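Local coordinates for endo-1,4-beta-xylanase (Bacteroides thetaiotaomicron VPI-5482, PDB 3KST), which probably hydrolyses O-glycosidic bonds in xylan-type polysaccharides, as a calcium-binding member of glycosyl hydrolase family 43, at residues A[83-88]-A[131-136]; A[92-97]-A[162-167]; A[122-127]-A[143-148]; A[155-160]-A[169-174]. All blocks are in the same frame, centred on the assembly; numbering follows the deposited sequence.

Interaction 1. Residues A[83-88]-A[131-136]; sequences EVYYVE and TSLFID. With CA (calcium ion), chain C.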
# COMPACT_ATOMS: atom_id res chain seq x y z
N GLU A 83 -0.30 -5.92 -1.40
CA GLU A 83 -1.70 -5.57 -1.09
C GLU A 83 -2.49 -6.84 -1.36
O GLU A 83 -2.17 -7.56 -2.31
CB GLU A 83 -2.23 -4.39 -1.90
CG GLU A 83 -1.39 -3.09 -1.71
CD GLU A 83 -2.05 -1.77 -2.13
OE1 GLU A 83 -3.21 -1.71 -2.65
OE2 GLU A 83 -1.39 -0.72 -1.89
N VAL A 84 -3.47 -7.13 -0.51
CA VAL A 84 -4.31 -8.33 -0.62
C VAL A 84 -5.78 -7.91 -0.67
O VAL A 84 -6.22 -7.07 0.14
CB VAL A 84 -4.10 -9.29 0.55
CG1 VAL A 84 -5.12 -10.44 0.53
CG2 VAL A 84 -2.66 -9.88 0.53
N TYR A 85 -6.55 -8.55 -1.55
CA TYR A 85 -7.95 -8.24 -1.77
C TYR A 85 -8.75 -9.52 -1.99
O TYR A 85 -8.32 -10.40 -2.75
CB TYR A 85 -8.16 -7.36 -3.01
CG TYR A 85 -7.11 -6.34 -3.29
CD1 TYR A 85 -7.08 -5.12 -2.60
CD2 TYR A 85 -6.12 -6.60 -4.23
CE1 TYR A 85 -6.11 -4.18 -2.88
CE2 TYR A 85 -5.15 -5.69 -4.50
CZ TYR A 85 -5.13 -4.48 -3.81
OH TYR A 85 -4.16 -3.58 -4.10
N TYR A 86 -9.93 -9.58 -1.39
CA TYR A 86 -10.86 -10.67 -1.63
C TYR A 86 -11.66 -10.14 -2.81
O TYR A 86 -12.33 -9.12 -2.68
CB TYR A 86 -11.78 -10.96 -0.45
CG TYR A 86 -12.79 -12.03 -0.82
CD1 TYR A 86 -12.40 -13.36 -0.98
CD2 TYR A 86 -14.12 -11.69 -1.03
CE1 TYR A 86 -13.36 -14.36 -1.37
CE2 TYR A 86 -15.08 -12.67 -1.40
CZ TYR A 86 -14.70 -13.98 -1.55
OH TYR A 86 -15.67 -14.89 -1.93
N VAL A 87 -11.53 -10.81 -3.96
CA VAL A 87 -12.25 -10.40 -5.17
C VAL A 87 -13.56 -11.21 -5.27
O VAL A 87 -13.56 -12.42 -5.53
CB VAL A 87 -11.37 -10.49 -6.43
CG1 VAL A 87 -10.19 -9.51 -6.33
CG2 VAL A 87 -10.86 -11.87 -6.64
N GLU A 88 -14.67 -10.50 -5.05
CA GLU A 88 -16.04 -11.08 -5.05
C GLU A 88 -16.37 -11.82 -6.35
O GLU A 88 -16.96 -12.92 -6.29
CB GLU A 88 -17.10 -10.00 -4.76
CG GLU A 88 -18.37 -10.55 -4.12
CD GLU A 88 -18.15 -11.03 -2.69
OE1 GLU A 88 -17.48 -10.32 -1.90
OE2 GLU A 88 -18.66 -12.12 -2.33
N THR A 131 2.27 -1.89 -6.71
CA THR A 131 0.95 -2.24 -7.20
C THR A 131 -0.18 -1.87 -6.20
O THR A 131 -0.05 -2.09 -4.99
CB THR A 131 0.79 -3.75 -7.39
OG1 THR A 131 1.18 -4.43 -6.19
CG2 THR A 131 1.60 -4.25 -8.55
N SER A 132 -1.26 -1.31 -6.72
CA SER A 132 -2.47 -1.10 -5.95
C SER A 132 -3.63 -1.24 -6.93
O SER A 132 -3.64 -0.54 -7.94
CB SER A 132 -2.53 0.25 -5.26
OG SER A 132 -3.64 0.27 -4.37
N LEU A 133 -4.54 -2.18 -6.63
CA LEU A 133 -5.72 -2.47 -7.45
C LEU A 133 -6.94 -1.67 -7.02
O LEU A 133 -7.21 -1.46 -5.83
CB LEU A 133 -6.08 -3.97 -7.38
CG LEU A 133 -7.27 -4.52 -8.19
CD1 LEU A 133 -7.01 -4.48 -9.72
CD2 LEU A 133 -7.54 -5.92 -7.74
N PHE A 134 -7.72 -1.27 -8.02
CA PHE A 134 -9.01 -0.62 -7.83
C PHE A 134 -10.02 -1.17 -8.84
O PHE A 134 -9.76 -1.15 -10.04
CB PHE A 134 -8.89 0.87 -8.04
CG PHE A 134 -10.22 1.57 -8.01
CD1 PHE A 134 -10.97 1.61 -6.84
CD2 PHE A 134 -10.74 2.16 -9.18
CE1 PHE A 134 -12.23 2.25 -6.81
CE2 PHE A 134 -11.98 2.80 -9.17
CZ PHE A 134 -12.73 2.85 -7.98
N ILE A 135 -11.16 -1.65 -8.36
CA ILE A 135 -12.23 -2.18 -9.23
C ILE A 135 -13.38 -1.19 -9.11
O ILE A 135 -13.97 -1.06 -8.04
CB ILE A 135 -12.67 -3.62 -8.86
CG1 ILE A 135 -11.48 -4.58 -9.02
CG2 ILE A 135 -13.81 -4.11 -9.79
CD1 ILE A 135 -11.74 -6.02 -8.49
N ASP A 136 -13.74 -0.55 -10.21
CA ASP A 136 -14.72 0.53 -10.19
C ASP A 136 -16.15 -0.03 -10.11
O ASP A 136 -16.37 -1.23 -10.25
CB ASP A 136 -14.54 1.42 -11.46
CG ASP A 136 -15.00 2.85 -11.27
OD1 ASP A 136 -15.56 3.19 -10.20
OD2 ASP A 136 -14.84 3.63 -12.22
CA CA C . 0.78 -0.17 -1.23
O HOH W 1 1.68 -1.73 -2.95
O HOH W 2 0.04 0.21 1.09
O HOH W 3 1.80 -2.14 0.03
O HOH W 4 -0.04 2.27 -0.89
O HOH W 5 0.98 1.11 -3.45
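Glu-83 reaches Ser-132 with one carboxylate oxygen and holds the calcium ion with the other. Its chain is extended beyond CG (chi2 -162°), carrying CD away from the strand, and OE2 binds the calcium at 2.3 Å. OE1 accepts two hydrogen bonds: Ser-132 OG donates to Glu-83 OE1 on the syn side at 2.7 Å, and Tyr-85 OH donates to the same OE1 on the anti side at 2.5 Å. Both hydroxyls approach from the same face of the carboxylate plane. With OE2 on the metal and OE1 gripped twice, the rotation of the group is well defined. The facing strand also enters the second shell of the ion, because one calcium-bound water donates to Thr-131 O at 2.7 Å. Two residues along, Tyr-85 links the two strands: its OH accepts an almost straight bond (175°) from Leu-133 N at 2.9 Å while donating to Glu-83 OE1. The ring crosses the leucine side chain obliquely, with Tyr-85 CE2 3.5 Å from Leu-133 CB. At the far end, Val-87 approaches Ile-135 only loosely. The two strands run nearly parallel, 23° apart, as first strands of successive blades. Five waters and His-251 complete the calcium shell, a site at the centre of the five-bladed beta-propeller of family 43.

Interaction 2. Residues A[92-97]-A[162-167]; sequences KFYLFY and DLMSIK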
# COMPACT_ATOMS: atom_id res chain seq x y z
N LYS A 92 -12.00 -15.53 -4.33
CA LYS A 92 -10.61 -15.89 -4.04
C LYS A 92 -9.82 -14.62 -3.64
O LYS A 92 -10.18 -13.51 -4.05
CB LYS A 92 -10.02 -16.50 -5.32
CG LYS A 92 -8.78 -17.35 -5.17
CD LYS A 92 -8.34 -18.03 -6.48
CE LYS A 92 -9.40 -18.98 -7.07
NZ LYS A 92 -8.90 -19.68 -8.28
N PHE A 93 -8.75 -14.82 -2.88
CA PHE A 93 -7.86 -13.72 -2.47
C PHE A 93 -6.74 -13.50 -3.51
O PHE A 93 -6.16 -14.46 -4.02
CB PHE A 93 -7.27 -13.98 -1.08
CG PHE A 93 -8.32 -14.12 -0.02
CD1 PHE A 93 -8.95 -15.35 0.19
CD2 PHE A 93 -8.72 -13.01 0.73
CE1 PHE A 93 -9.94 -15.48 1.15
CE2 PHE A 93 -9.73 -13.14 1.69
CZ PHE A 93 -10.33 -14.38 1.90
N TYR A 94 -6.45 -12.24 -3.82
CA TYR A 94 -5.38 -11.85 -4.74
C TYR A 94 -4.35 -11.00 -4.00
O TYR A 94 -4.73 -10.05 -3.31
CB TYR A 94 -5.95 -11.09 -5.95
CG TYR A 94 -6.65 -12.00 -6.96
CD1 TYR A 94 -7.79 -12.74 -6.61
CD2 TYR A 94 -6.15 -12.16 -8.27
CE1 TYR A 94 -8.41 -13.60 -7.54
CE2 TYR A 94 -6.79 -13.00 -9.20
CZ TYR A 94 -7.93 -13.71 -8.82
OH TYR A 94 -8.58 -14.56 -9.67
N LEU A 95 -3.08 -11.41 -4.08
CA LEU A 95 -1.94 -10.68 -3.54
C LEU A 95 -1.18 -10.03 -4.71
O LEU A 95 -0.65 -10.73 -5.56
CB LEU A 95 -1.00 -11.62 -2.78
CG LEU A 95 0.42 -11.16 -2.42
CD1 LEU A 95 0.30 -9.93 -1.57
CD2 LEU A 95 1.24 -12.31 -1.79
N PHE A 96 -1.14 -8.70 -4.73
CA PHE A 96 -0.42 -7.92 -5.73
C PHE A 96 0.85 -7.40 -5.04
O PHE A 96 0.79 -6.90 -3.93
CB PHE A 96 -1.27 -6.79 -6.26
CG PHE A 96 -2.25 -7.23 -7.29
CD1 PHE A 96 -3.44 -7.87 -6.92
CD2 PHE A 96 -1.95 -7.11 -8.64
CE1 PHE A 96 -4.33 -8.32 -7.93
CE2 PHE A 96 -2.83 -7.55 -9.61
CZ PHE A 96 -4.01 -8.15 -9.26
N TYR A 97 1.99 -7.51 -5.70
CA TYR A 97 3.26 -7.19 -5.04
C TYR A 97 4.38 -6.92 -6.03
O TYR A 97 4.19 -7.06 -7.23
CB TYR A 97 3.65 -8.37 -4.15
CG TYR A 97 3.86 -9.69 -4.87
CD1 TYR A 97 2.77 -10.50 -5.26
CD2 TYR A 97 5.15 -10.15 -5.14
CE1 TYR A 97 2.97 -11.75 -5.93
CE2 TYR A 97 5.37 -11.42 -5.80
CZ TYR A 97 4.26 -12.20 -6.19
OH TYR A 97 4.46 -13.41 -6.83
N ASP A 162 -9.05 -11.44 -15.98
CA ASP A 162 -8.43 -12.40 -15.04
C ASP A 162 -7.49 -11.75 -14.01
O ASP A 162 -6.90 -12.47 -13.20
CB ASP A 162 -7.72 -13.57 -15.78
CG ASP A 162 -6.51 -13.15 -16.64
OD1 ASP A 162 -6.11 -11.98 -16.66
OD2 ASP A 162 -5.88 -14.04 -17.25
N LEU A 163 -7.30 -10.42 -14.08
CA LEU A 163 -6.41 -9.69 -13.15
C LEU A 163 -4.91 -10.09 -13.20
O LEU A 163 -4.12 -9.77 -12.25
CB LEU A 163 -6.99 -9.80 -11.71
CG LEU A 163 -8.49 -9.53 -11.45
CD1 LEU A 163 -8.89 -9.57 -9.96
CD2 LEU A 163 -8.88 -8.17 -12.02
N MSE A 164 -4.51 -10.74 -14.31
CA MSE A 164 -3.19 -11.29 -14.52
C MSE A 164 -2.33 -10.41 -15.45
O MSE A 164 -1.13 -10.53 -15.48
CB MSE A 164 -3.38 -12.70 -15.11
CG MSE A 164 -2.31 -13.70 -14.77
SE MSE A 164 -2.50 -14.45 -12.97
CE MSE A 164 -3.71 -13.17 -12.17
N SER A 165 -2.97 -9.56 -16.24
CA SER A 165 -2.27 -8.70 -17.21
C SER A 165 -2.85 -7.31 -17.23
O SER A 165 -4.01 -7.12 -16.85
CB SER A 165 -2.46 -9.26 -18.62
OG SER A 165 -2.07 -10.61 -18.75
N ILE A 166 -2.03 -6.36 -17.66
CA ILE A 166 -2.49 -4.98 -17.91
C ILE A 166 -2.72 -4.81 -19.41
O ILE A 166 -2.07 -5.47 -20.22
CB ILE A 166 -1.55 -3.89 -17.39
CG1 ILE A 166 -0.13 -3.95 -17.95
CG2 ILE A 166 -1.46 -3.96 -15.86
CD1 ILE A 166 0.62 -2.61 -17.72
N LYS A 167 -3.65 -3.93 -19.76
CA LYS A 167 -3.93 -3.57 -21.15
C LYS A 167 -3.03 -2.39 -21.40
O LYS A 167 -3.38 -1.27 -21.04
CB LYS A 167 -5.41 -3.22 -21.33
CG LYS A 167 -6.32 -4.39 -21.09
CD LYS A 167 -7.74 -4.03 -21.51
CE LYS A 167 -8.62 -5.23 -21.52
NZ LYS A 167 -9.85 -4.95 -22.33
O HOH W 6 -7.65 -14.80 -12.21
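Leu-163 packs against two neighbouring aromatic side chains, Tyr-94 and Phe-96, and crosses each at about a right angle. The two rings use different surfaces. Tyr-94 offers a face: with Leu-163 CG anti to the carbonyl carbon (chi1 -48°), the branch is directed over this ring, and Leu-163 CD1 stands 4.2 Å from the centroid of the Tyr-94 ring and 16° off its normal, a CH-pi contact displaced toward the rim. On the same side of the ring, Leu-163 CB lies out past the rim, 4.1 Å from Tyr-94 CE2. Phe-96 offers an edge. Its CZ comes within 3.4 Å of Leu-163 O, near the plane of the phenyl ring, while the same CZ lies 4.2 Å from Leu-163 CB. That carbonyl oxygen is buried by the contact and has no hydrogen-bonding partner in the model; the weakly positive ring edge may partly offset this. The phenolic end of Tyr-94 is tied to the loop through a water, 2.7 Å from Tyr-94 OH, which donates to Asp-162 O at 2.6 Å. The loop is itself shaped by an Asx turn, in which Met-164 N donates to Asp-162 OD1 at 3.1 Å from above the carboxylate plane; the same oxygen is also bonded to Thr-160 OG1. Strand 92-99 is the middle strand of one blade, and the loop joins the two outer strands of the next: this is largely apolar packing, with one water bridge, between neighbouring blades of a beta-propeller.

Interaction 3. Residues A[122-127]-A[143-148]; sequences PIWSEK and LYFVRF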
# COMPACT_ATOMS: atom_id res chain seq x y z
N PRO A 122 6.11 -12.12 -13.84
CA PRO A 122 5.42 -10.89 -13.49
C PRO A 122 4.26 -10.61 -14.47
O PRO A 122 4.08 -11.33 -15.46
CB PRO A 122 6.52 -9.85 -13.60
CG PRO A 122 7.37 -10.34 -14.64
CD PRO A 122 7.35 -11.83 -14.57
N ILE A 123 3.49 -9.56 -14.16
CA ILE A 123 2.32 -9.12 -14.95
C ILE A 123 2.78 -8.64 -16.34
O ILE A 123 2.15 -8.98 -17.35
CB ILE A 123 1.56 -8.00 -14.14
CG1 ILE A 123 0.92 -8.58 -12.88
CG2 ILE A 123 0.51 -7.25 -14.95
CD1 ILE A 123 0.72 -7.51 -11.79
N TRP A 124 3.86 -7.87 -16.38
CA TRP A 124 4.49 -7.39 -17.62
C TRP A 124 6.02 -7.28 -17.41
O TRP A 124 6.51 -7.36 -16.27
CB TRP A 124 3.83 -6.09 -18.10
CG TRP A 124 4.23 -4.83 -17.37
CD1 TRP A 124 4.48 -4.67 -16.02
CD2 TRP A 124 4.30 -3.52 -17.93
NE1 TRP A 124 4.78 -3.37 -15.74
CE2 TRP A 124 4.67 -2.63 -16.90
CE3 TRP A 124 4.15 -3.02 -19.24
CZ2 TRP A 124 4.85 -1.25 -17.12
CZ3 TRP A 124 4.34 -1.65 -19.46
CH2 TRP A 124 4.69 -0.79 -18.40
N SER A 125 6.76 -7.05 -18.49
CA SER A 125 8.23 -7.07 -18.46
C SER A 125 8.98 -5.85 -17.95
O SER A 125 10.13 -6.00 -17.51
CB SER A 125 8.77 -7.44 -19.85
OG SER A 125 8.43 -6.46 -20.81
N GLU A 126 8.38 -4.66 -18.05
CA GLU A 126 9.05 -3.43 -17.59
C GLU A 126 9.12 -3.37 -16.08
O GLU A 126 8.11 -3.64 -15.44
CB GLU A 126 8.33 -2.16 -18.06
CG GLU A 126 9.13 -0.87 -17.78
CD GLU A 126 8.48 0.38 -18.36
OE1 GLU A 126 8.09 0.36 -19.56
OE2 GLU A 126 8.34 1.40 -17.64
N LYS A 127 10.28 -2.93 -15.58
CA LYS A 127 10.50 -2.71 -14.15
C LYS A 127 9.40 -1.79 -13.58
O LYS A 127 9.04 -0.77 -14.16
CB LYS A 127 11.87 -2.11 -13.84
CG LYS A 127 13.06 -3.03 -13.97
CD LYS A 127 14.32 -2.34 -13.47
CE LYS A 127 15.59 -3.08 -13.89
NZ LYS A 127 16.84 -2.50 -13.32
N LEU A 143 -5.08 -1.03 -12.27
CA LEU A 143 -3.87 -1.23 -11.47
C LEU A 143 -3.02 0.03 -11.54
O LEU A 143 -2.67 0.51 -12.65
CB LEU A 143 -3.04 -2.44 -11.93
CG LEU A 143 -1.92 -2.88 -10.96
CD1 LEU A 143 -2.55 -3.43 -9.70
CD2 LEU A 143 -1.01 -3.99 -11.57
N TYR A 144 -2.71 0.57 -10.35
CA TYR A 144 -1.84 1.71 -10.14
C TYR A 144 -0.49 1.11 -9.75
O TYR A 144 -0.45 0.12 -9.02
CB TYR A 144 -2.39 2.65 -9.07
CG TYR A 144 -3.74 3.15 -9.48
CD1 TYR A 144 -4.88 2.37 -9.26
CD2 TYR A 144 -3.89 4.36 -10.16
CE1 TYR A 144 -6.14 2.78 -9.72
CE2 TYR A 144 -5.16 4.79 -10.61
CZ TYR A 144 -6.27 3.99 -10.38
OH TYR A 144 -7.52 4.37 -10.80
N PHE A 145 0.59 1.67 -10.29
CA PHE A 145 1.94 1.17 -10.07
C PHE A 145 2.91 2.24 -10.51
O PHE A 145 2.51 3.18 -11.20
CB PHE A 145 2.16 -0.15 -10.85
CG PHE A 145 1.87 -0.05 -12.31
CD1 PHE A 145 0.56 -0.28 -12.78
CD2 PHE A 145 2.87 0.22 -13.24
CE1 PHE A 145 0.26 -0.20 -14.13
CE2 PHE A 145 2.57 0.29 -14.61
CZ PHE A 145 1.25 0.08 -15.04
N VAL A 146 4.16 2.09 -10.10
CA VAL A 146 5.25 3.03 -10.40
C VAL A 146 6.07 2.56 -11.56
O VAL A 146 6.47 1.39 -11.58
CB VAL A 146 6.24 3.14 -9.20
CG1 VAL A 146 7.58 3.85 -9.60
CG2 VAL A 146 5.56 3.83 -8.00
N ARG A 147 6.29 3.44 -12.55
CA ARG A 147 7.28 3.18 -13.60
C ARG A 147 8.37 4.22 -13.36
O ARG A 147 8.11 5.34 -12.89
CB ARG A 147 6.72 3.36 -15.00
CG ARG A 147 5.56 2.44 -15.33
CD ARG A 147 4.95 2.81 -16.67
NE ARG A 147 5.85 2.63 -17.80
CZ ARG A 147 5.67 3.14 -19.03
NH1 ARG A 147 4.60 3.89 -19.32
NH2 ARG A 147 6.57 2.90 -19.98
N PHE A 148 9.58 3.85 -13.76
CA PHE A 148 10.76 4.71 -13.60
C PHE A 148 10.95 5.52 -14.88
O PHE A 148 11.92 5.34 -15.63
CB PHE A 148 11.97 3.84 -13.25
CG PHE A 148 11.70 2.89 -12.13
CD1 PHE A 148 11.64 3.36 -10.82
CD2 PHE A 148 11.44 1.56 -12.38
CE1 PHE A 148 11.37 2.47 -9.78
CE2 PHE A 148 11.16 0.68 -11.36
CZ PHE A 148 11.13 1.13 -10.05
O HOH W 7 9.98 1.56 -15.31
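Arg-147 turns its guanidinium onto Glu-126 by a bend at chi3 (64°) that swings NE toward the loop, whereas Glu-126 comes out to meet it with an extended chain (chi2 174°). The grip is side-on, with two nitrogens and two oxygens. Arg-147 NE donates to Glu-126 OE2 at 2.8 Å (166°), lying above the carboxylate plane although OE2 stays in the plane of the guanidinium. Arg-147 NH2 meets the syn lone pair of Glu-126 OE1 at 3.0 Å, completing the salt bridge. Trp-124 stands steeply against the same guanidinium: its CH2 sits over a face, 3.7 Å from Arg-147 NE, which in turn lies at the indole edge. Outside the two segments, Trp-155 makes a cation-pi contact with this arginine. The loop 122-127 belongs to the connection between two blades of the beta-propeller, and here it runs beside the second strand of the later blade. Deeper in, Trp-124 CZ2 touches Phe-145 CE2 at 3.7 Å, with the side chains crossing at about a right angle, and Ile-123 CD1 meets Leu-143 CD2 tip to tip at 3.9 Å. Toward the solvent end, Lys-127 CB packs 3.8 Å from Phe-148 CE2. One water there donates to both Glu-126 OE2 and Lys-127 O and accepts from Phe-148 N.

Interaction 4. Residues A[155-160]-A[169-174]; sequences WVAQMT and ETLNQC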
# COMPACT_ATOMS: atom_id res chain seq x y z
N TRP A 155 1.76 5.45 -12.50
CA TRP A 155 0.99 5.17 -13.72
C TRP A 155 -0.24 4.34 -13.39
O TRP A 155 -0.38 3.80 -12.29
CB TRP A 155 1.88 4.40 -14.72
CG TRP A 155 2.87 5.27 -15.39
CD1 TRP A 155 4.02 5.78 -14.86
CD2 TRP A 155 2.79 5.78 -16.71
NE1 TRP A 155 4.68 6.55 -15.78
CE2 TRP A 155 3.94 6.56 -16.93
CE3 TRP A 155 1.86 5.62 -17.74
CZ2 TRP A 155 4.19 7.21 -18.16
CZ3 TRP A 155 2.09 6.26 -18.95
CH2 TRP A 155 3.23 7.08 -19.13
N VAL A 156 -1.17 4.26 -14.33
CA VAL A 156 -2.31 3.38 -14.22
C VAL A 156 -2.55 2.73 -15.57
O VAL A 156 -2.15 3.31 -16.61
CB VAL A 156 -3.58 4.16 -13.77
CG1 VAL A 156 -3.96 5.23 -14.86
CG2 VAL A 156 -4.76 3.21 -13.43
N ALA A 157 -3.12 1.53 -15.54
CA ALA A 157 -3.60 0.83 -16.73
C ALA A 157 -4.77 -0.06 -16.33
O ALA A 157 -4.84 -0.52 -15.22
CB ALA A 157 -2.52 -0.02 -17.34
N GLN A 158 -5.70 -0.27 -17.26
CA GLN A 158 -6.80 -1.20 -17.03
C GLN A 158 -6.21 -2.61 -17.06
O GLN A 158 -5.27 -2.88 -17.83
CB GLN A 158 -7.83 -1.05 -18.14
CG GLN A 158 -9.08 -1.88 -17.99
CD GLN A 158 -9.96 -1.84 -19.22
OE1 GLN A 158 -9.88 -0.91 -20.03
NE2 GLN A 158 -10.84 -2.85 -19.36
N MSE A 159 -6.72 -3.49 -16.20
CA MSE A 159 -6.30 -4.90 -16.20
C MSE A 159 -7.24 -5.72 -17.08
O MSE A 159 -8.37 -5.32 -17.37
CB MSE A 159 -6.32 -5.54 -14.79
CG MSE A 159 -5.48 -4.82 -13.74
SE MSE A 159 -4.84 -6.04 -12.37
CE MSE A 159 -3.42 -6.81 -13.37
N THR A 160 -6.77 -6.90 -17.48
CA THR A 160 -7.64 -7.87 -18.15
C THR A 160 -8.65 -8.43 -17.10
O THR A 160 -8.51 -8.18 -15.89
CB THR A 160 -6.82 -8.98 -18.82
OG1 THR A 160 -5.95 -9.59 -17.86
CG2 THR A 160 -5.93 -8.41 -19.95
N GLU A 169 -2.31 -0.56 -23.95
CA GLU A 169 -2.91 0.56 -24.68
C GLU A 169 -3.70 1.55 -23.78
O GLU A 169 -4.01 2.65 -24.22
CB GLU A 169 -3.81 0.07 -25.83
CG GLU A 169 -5.22 -0.49 -25.49
CD GLU A 169 -5.26 -1.88 -24.84
OE1 GLU A 169 -4.23 -2.59 -24.77
OE2 GLU A 169 -6.39 -2.25 -24.44
N THR A 170 -4.04 1.15 -22.55
CA THR A 170 -4.74 2.03 -21.60
C THR A 170 -3.77 2.76 -20.63
O THR A 170 -4.25 3.50 -19.76
CB THR A 170 -5.81 1.28 -20.79
OG1 THR A 170 -5.17 0.37 -19.88
CG2 THR A 170 -6.78 0.53 -21.73
N LEU A 171 -2.45 2.57 -20.78
CA LEU A 171 -1.46 3.28 -19.95
C LEU A 171 -1.72 4.78 -19.90
O LEU A 171 -1.94 5.41 -20.95
CB LEU A 171 -0.01 3.04 -20.37
CG LEU A 171 0.59 1.72 -19.90
CD1 LEU A 171 1.77 1.29 -20.73
CD2 LEU A 171 0.96 1.85 -18.36
N ASN A 172 -1.74 5.31 -18.69
CA ASN A 172 -1.92 6.73 -18.38
C ASN A 172 -1.00 7.15 -17.25
O ASN A 172 -0.85 6.41 -16.26
CB ASN A 172 -3.36 7.03 -17.98
CG ASN A 172 -4.26 7.29 -19.16
OD1 ASN A 172 -4.33 8.42 -19.65
ND2 ASN A 172 -5.00 6.27 -19.59
N GLN A 173 -0.45 8.34 -17.36
CA GLN A 173 0.42 8.89 -16.34
C GLN A 173 -0.39 9.67 -15.30
O GLN A 173 -1.14 10.61 -15.65
CB GLN A 173 1.50 9.78 -16.97
CG GLN A 173 2.37 10.45 -15.90
CD GLN A 173 3.48 11.22 -16.51
OE1 GLN A 173 4.33 10.65 -17.17
NE2 GLN A 173 3.53 12.52 -16.22
N CYS A 174 -0.19 9.34 -14.02
CA CYS A 174 -0.96 9.93 -12.92
C CYS A 174 -0.24 11.07 -12.15
O CYS A 174 -0.70 12.21 -12.18
CB CYS A 174 -1.43 8.87 -11.89
SG CYS A 174 -2.26 7.41 -12.61
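The outer edge of a propeller blade is formed here, where Val-156 and Asn-172 make an antiparallel hydrogen-bonded pair between the third strand and the short fourth one. Val-156 N donates to Asn-172 O at 2.9 Å, and Asn-172 N returns a bond to Val-156 O at 2.9 Å. Next to them Trp-155 and Gln-173 form a non-hydrogen-bonded pair, with both side chains on the other face of the sheet. There Gln-173 CB sits over the indole, 3.8 Å from the centroid of the Trp-155 six-membered ring and only 9° off its normal, a CH-pi contact; the amide plane beyond stands nearly perpendicular to the ring. Trp-155 NE1 is hydrogen-bonded to Thr-149 OG1. Leu-171 CD2 packs 3.9 Å from Trp-155 CE3, while Cys-174 SG lies 3.6 Å from Val-156 CG1. Where regular pairing stops, Thr-170 takes over with its side chain: OG1, placed between the backbone N and the carbonyl carbon (chi1 69°), accepts from Gln-158 N at 2.7 Å. That hydroxyl also bonds to Lys-167 O, so it joins the strand to the incoming loop. Such a short, strongly twisted edge strand is typical of the outermost strand in a four-stranded beta-propeller blade.

In the fold
The four contacts map two neighbouring blades from the calcium outward. Interactions 1 and 2 have centres about 8 Å apart and share a sheet: Tyr-85 O lies 2.8 Å from Tyr-94 N within one blade, whose two successive strands each touch the next blade, strand 80-87 at strand 129-135 and strand 92-99 at loop 162-167. Interactions 3 and 4, centres about 10 Å apart, follow adjacent strands of the later blade, with Phe-145 O 2.7 Å from Trp-155 N. Loop 162-167 ties interaction 2 to interaction 4, Lys-167 N being 2.7 Å from Gln-158 O. Interaction 1 holds the metal, whereas in interaction 3 the side chain of Val-146 is about 4 Å from those of Glu-190, the predicted proton donor, and Asp-130, its predicted modulator.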